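Local coordinates for protein agarase (Pseudoalteromonas fuliginea, PDB 6XJ9) that probably hydrolyses the beta-1,4 linkages of agarose, as a family GH50 glycoside hydrolase from a marine bacterium, at residues A[249-254]-A[422-427]; A[243-248]-A[406-411]. All coordinates share one frame; numbering follows the deposited sequence.

Interaction 1. Residues A[249-254]-A[422-427]; sequences KQEATQ and LDRMIT
Glu251 reaches across to Arg424 and meets it in a bidentate salt bridge. The guanidinium comes side-on, one nitrogen to each carboxylate oxygen. Arg424 NE gives a nearly straight bond to Glu251 OE2 at 2.8 Å, close to the guanidinium plane, while Arg424 NH2 gives a more bent one to Glu251 OE1 at 3.0 Å, on that oxygen's syn lone pair. The two planes are turned 37° apart. Glutamate suits the place because its chain is long enough to span the gap and its two oxygens match NE and NH2; extended, with CG anti to the backbone N (chi1 -175°), it delivers the carboxylate there. The bridge joins helix 242-252, near its C-terminal side, to helix 413-428, probably outside the (beta/alpha)8-type barrel of GH50 enzymes. Arg424 NH1 pairs with Asp741 and bonds to Tyr717, which suits a buried arginine. Replacing Arg424 with a leucine would probably leave both Glu251 and Asp741 without their cationic mate. One turn further on, Thr427 CG2 packs on Gln254 O at 3.6 Å. Thr427 OG1 donates to Asp423 O at 2.7 Å, from above the carbonyl plane, and that carbonyl thereby accepts both Thr427 N and OG1. The hydroxyl oxygen itself accepts from Leu256 N.

Interaction 2. Residues A[243-248]-A[406-411]; sequences ELLSDK and YGQNNA
The Tyr406 ring is met obliquely by the aliphatic part of Lys248, with Lys248 CD 3.6 Å from Tyr406 CD1 and Lys248 CG 4.0 Å from Tyr406 CE1. The two side chains run past each other in opposite directions, so that methylenes, not the ammonium group, touch the aromatic carbons. Tyr413, Lys416, Val420 and Arg424 of helix 413-428 also pack on this tyrosine, while its hydroxyl bonds to Asp741. A tyrosine suits the place because its ring can be buried among side chains while its polar tip keeps a partner. The other flat group, the amide of Gln408, comes towards Lys248 and Leu245 from the opposite direction.

The contact ties helix 242-252, which follows the N-terminal beta-rich region, to the C-terminal end of helix 397-406 and the turn leading to helix 413-428, probably on the outside of the barrel-type catalytic region. Gly407 is the first residue to leave helical geometry, and the chain then closes a type I' beta turn from Gln408 to Ala411, with Ala411 N bonded to Gln408 O at 3.2 Å. Asn409 and Asn410 occupy its two central positions with positive phi, a region that asparagine tolerates better than most residues.

Lys248 starts out extended, CG anti to the backbone N, and then bends at its third torsion (73°), which brings the ammonium group to Lys405 O, its hydrogen-bond acceptor. A cation beside a carbonyl at a helix C-terminus is likely to be favoured by the helix dipole. Lys248 NZ also lies 3.1 Å from Gln408 OE1. The placing of the amide, and with it a weak bond from Gln408 NE2 to Lys405 O, is doubtful, because Gln408 NE2 crowds Leu245 CD2 and lies 2.9 Å from Lys248 NZ, donor against donor.

Overall arrangement
Both contacts use helix 242-252, and neither belongs to the deep core: each is only partly buried, with centres about 28 and 32 Å from the chain's centre. Their own centres are about 14 Å apart. Interaction 1 fixes the later part of this helix to helix 413-428 by paired charges, whereas interaction 2 lays the preceding turns against the end of helix 397-406 and the loop after it, through hydrocarbon packing and a lysine hydrogen-bonded to a helix-end carbonyl. In each, one of the touching residues is buried, Arg424 and Tyr406, and these two pack together and share Asp741, one oxygen each. Only interaction 1 has the second subunit beside it, where Gln250 and Thr253 pack on Ser757 and Glu760 of that subunit.

Interaction 1. Residues A[249-254]-A[422-427]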
# COMPACT_ATOMS: atom_id res chain seq x y z
N LYS A 249 -2.88 2.22 -22.84
CA LYS A 249 -2.10 1.17 -23.47
C LYS A 249 -1.74 0.09 -22.45
O LYS A 249 -1.95 -1.09 -22.69
CB LYS A 249 -0.82 1.73 -24.09
CG LYS A 249 -1.03 2.73 -25.22
CD LYS A 249 -2.05 2.25 -26.24
CE LYS A 249 -2.90 3.36 -26.82
NZ LYS A 249 -3.94 2.82 -27.74
N GLN A 250 -1.18 0.54 -21.31
CA GLN A 250 -0.69 -0.32 -20.25
C GLN A 250 -1.83 -1.12 -19.62
O GLN A 250 -1.69 -2.32 -19.38
CB GLN A 250 0.08 0.53 -19.23
CG GLN A 250 0.60 -0.25 -18.03
CD GLN A 250 1.34 -1.51 -18.42
OE1 GLN A 250 1.54 -1.80 -19.60
NE2 GLN A 250 1.76 -2.27 -17.42
N GLU A 251 -2.95 -0.46 -19.34
CA GLU A 251 -4.04 -1.15 -18.66
C GLU A 251 -4.66 -2.20 -19.58
O GLU A 251 -5.12 -3.24 -19.10
CB GLU A 251 -5.11 -0.18 -18.17
CG GLU A 251 -6.19 -0.85 -17.34
CD GLU A 251 -7.24 0.07 -16.73
OE1 GLU A 251 -7.33 1.25 -17.16
OE2 GLU A 251 -7.95 -0.40 -15.82
N ALA A 252 -4.67 -1.92 -20.89
CA ALA A 252 -5.33 -2.78 -21.88
C ALA A 252 -4.74 -4.18 -21.85
O ALA A 252 -5.47 -5.17 -21.94
CB ALA A 252 -5.23 -2.16 -23.26
N THR A 253 -3.41 -4.27 -21.70
CA THR A 253 -2.71 -5.55 -21.69
C THR A 253 -3.04 -6.32 -20.42
O THR A 253 -2.79 -7.52 -20.34
CB THR A 253 -1.19 -5.38 -21.81
OG1 THR A 253 -0.66 -4.90 -20.58
CG2 THR A 253 -0.77 -4.48 -22.96
N GLN A 254 -3.59 -5.63 -19.41
CA GLN A 254 -3.80 -6.24 -18.11
C GLN A 254 -5.28 -6.59 -17.91
O GLN A 254 -5.61 -7.37 -17.02
CB GLN A 254 -3.35 -5.30 -17.00
CG GLN A 254 -1.86 -5.00 -17.03
CD GLN A 254 -1.45 -4.09 -15.90
OE1 GLN A 254 -1.71 -2.89 -15.93
NE2 GLN A 254 -0.80 -4.67 -14.91
N LEU A 422 -16.55 -2.65 -18.02
CA LEU A 422 -16.94 -4.05 -17.88
C LEU A 422 -15.72 -4.93 -17.64
O LEU A 422 -15.72 -5.77 -16.74
CB LEU A 422 -17.72 -4.51 -19.12
CG LEU A 422 -19.10 -3.86 -19.30
CD1 LEU A 422 -19.67 -4.13 -20.69
CD2 LEU A 422 -20.08 -4.32 -18.21
N ASP A 423 -14.67 -4.72 -18.45
CA ASP A 423 -13.44 -5.49 -18.32
C ASP A 423 -12.79 -5.27 -16.94
O ASP A 423 -12.28 -6.22 -16.34
CB ASP A 423 -12.49 -5.23 -19.49
CG ASP A 423 -12.99 -5.84 -20.79
OD1 ASP A 423 -14.08 -6.43 -20.77
OD2 ASP A 423 -12.29 -5.73 -21.80
N ARG A 424 -12.80 -4.02 -16.46
CA ARG A 424 -12.25 -3.72 -15.14
C ARG A 424 -12.97 -4.54 -14.08
O ARG A 424 -12.33 -5.15 -13.23
CB ARG A 424 -12.35 -2.23 -14.80
CG ARG A 424 -11.23 -1.38 -15.39
CD ARG A 424 -11.60 0.09 -15.44
NE ARG A 424 -10.45 0.95 -15.69
CZ ARG A 424 -10.51 2.28 -15.72
NH1 ARG A 424 -11.67 2.89 -15.53
NH2 ARG A 424 -9.42 2.99 -15.95
N MET A 425 -14.31 -4.55 -14.13
CA MET A 425 -15.08 -5.30 -13.15
C MET A 425 -14.72 -6.79 -13.23
O MET A 425 -14.56 -7.44 -12.19
CB MET A 425 -16.59 -5.10 -13.33
CG MET A 425 -17.02 -3.65 -13.20
SD MET A 425 -16.33 -2.88 -11.71
CE MET A 425 -16.33 -1.16 -12.21
N ILE A 426 -14.56 -7.32 -14.45
CA ILE A 426 -14.15 -8.71 -14.60
C ILE A 426 -12.79 -8.88 -13.93
O ILE A 426 -12.61 -9.80 -13.13
CB ILE A 426 -14.06 -9.14 -16.09
CG1 ILE A 426 -15.38 -9.05 -16.86
CG2 ILE A 426 -13.40 -10.51 -16.21
CD1 ILE A 426 -16.53 -9.82 -16.26
N THR A 427 -11.83 -8.01 -14.27
CA THR A 427 -10.44 -8.19 -13.87
C THR A 427 -10.32 -8.06 -12.35
O THR A 427 -9.55 -8.77 -11.72
CB THR A 427 -9.53 -7.17 -14.57
OG1 THR A 427 -9.83 -7.16 -15.97
CG2 THR A 427 -8.06 -7.46 -14.37

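Interaction 2. Residues A[243-248]-A[406-411]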
# COMPACT_ATOMS: atom_id res chain seq x y z
N GLU A 243 0.18 11.00 -20.60
CA GLU A 243 0.17 9.96 -19.57
C GLU A 243 -1.14 9.18 -19.64
O GLU A 243 -1.16 8.00 -19.30
CB GLU A 243 0.37 10.58 -18.18
CG GLU A 243 1.73 11.22 -17.98
CD GLU A 243 1.99 11.60 -16.54
OE1 GLU A 243 2.31 10.70 -15.74
OE2 GLU A 243 1.85 12.79 -16.20
N LEU A 244 -2.22 9.86 -20.06
CA LEU A 244 -3.54 9.26 -20.20
C LEU A 244 -3.49 8.17 -21.28
O LEU A 244 -3.99 7.07 -21.07
CB LEU A 244 -4.57 10.33 -20.57
CG LEU A 244 -4.78 11.51 -19.61
CD1 LEU A 244 -5.98 12.34 -20.03
CD2 LEU A 244 -4.96 11.03 -18.17
N LEU A 245 -2.85 8.48 -22.42
CA LEU A 245 -2.77 7.53 -23.53
C LEU A 245 -1.89 6.36 -23.10
O LEU A 245 -2.19 5.20 -23.36
CB LEU A 245 -2.20 8.21 -24.77
CG LEU A 245 -2.76 9.58 -25.15
CD1 LEU A 245 -2.17 10.05 -26.48
CD2 LEU A 245 -4.28 9.57 -25.23
N SER A 246 -0.77 6.72 -22.45
CA SER A 246 0.15 5.81 -21.79
C SER A 246 -0.61 4.86 -20.85
O SER A 246 -0.45 3.64 -20.92
CB SER A 246 1.16 6.64 -21.04
OG SER A 246 2.14 5.83 -20.42
N ASP A 247 -1.45 5.43 -19.98
CA ASP A 247 -2.24 4.67 -19.02
C ASP A 247 -3.08 3.61 -19.75
O ASP A 247 -3.08 2.45 -19.36
CB ASP A 247 -3.14 5.57 -18.16
CG ASP A 247 -2.42 6.48 -17.16
OD1 ASP A 247 -1.27 6.18 -16.80
OD2 ASP A 247 -3.03 7.50 -16.78
N LYS A 248 -3.78 4.03 -20.80
CA LYS A 248 -4.71 3.18 -21.54
C LYS A 248 -4.01 1.97 -22.15
O LYS A 248 -4.48 0.85 -22.01
CB LYS A 248 -5.43 4.01 -22.62
CG LYS A 248 -6.31 3.22 -23.57
CD LYS A 248 -7.05 4.11 -24.53
CE LYS A 248 -6.15 4.69 -25.59
NZ LYS A 248 -6.89 5.61 -26.48
N TYR A 406 -9.74 8.44 -24.56
CA TYR A 406 -10.37 7.38 -25.34
C TYR A 406 -11.01 7.95 -26.59
O TYR A 406 -11.64 7.22 -27.36
CB TYR A 406 -11.49 6.73 -24.53
CG TYR A 406 -11.09 5.98 -23.28
CD1 TYR A 406 -10.37 4.80 -23.35
CD2 TYR A 406 -11.48 6.42 -22.02
CE1 TYR A 406 -10.01 4.10 -22.21
CE2 TYR A 406 -11.14 5.73 -20.87
CZ TYR A 406 -10.40 4.56 -20.96
OH TYR A 406 -10.06 3.87 -19.83
N GLY A 407 -10.91 9.26 -26.78
CA GLY A 407 -11.68 9.90 -27.84
C GLY A 407 -10.82 10.38 -29.00
O GLY A 407 -11.30 11.16 -29.83
N GLN A 408 -9.56 9.94 -29.05
CA GLN A 408 -8.62 10.34 -30.10
C GLN A 408 -9.18 9.89 -31.44
O GLN A 408 -9.72 8.79 -31.54
CB GLN A 408 -7.27 9.63 -29.96
CG GLN A 408 -6.59 9.82 -28.61
CD GLN A 408 -6.95 8.71 -27.65
OE1 GLN A 408 -8.09 8.25 -27.59
NE2 GLN A 408 -5.97 8.28 -26.88
N ASN A 409 -9.05 10.75 -32.46
CA ASN A 409 -9.39 10.38 -33.82
C ASN A 409 -10.89 10.11 -33.90
O ASN A 409 -11.34 9.24 -34.64
CB ASN A 409 -8.54 9.19 -34.29
CG ASN A 409 -8.11 9.27 -35.74
OD1 ASN A 409 -8.88 9.64 -36.61
ND2 ASN A 409 -6.86 8.90 -36.00
N ASN A 410 -11.64 10.87 -33.09
CA ASN A 410 -13.10 10.88 -33.03
C ASN A 410 -13.68 9.50 -32.70
O ASN A 410 -14.83 9.22 -33.02
CB ASN A 410 -13.73 11.55 -34.26
CG ASN A 410 -13.84 13.05 -34.12
OD1 ASN A 410 -14.64 13.55 -33.33
ND2 ASN A 410 -13.05 13.79 -34.88
N ALA A 411 -12.89 8.67 -32.01
CA ALA A 411 -13.37 7.39 -31.52
C ALA A 411 -14.53 7.61 -30.54
O ALA A 411 -14.71 8.72 -30.02
CB ALA A 411 -12.24 6.60 -30.90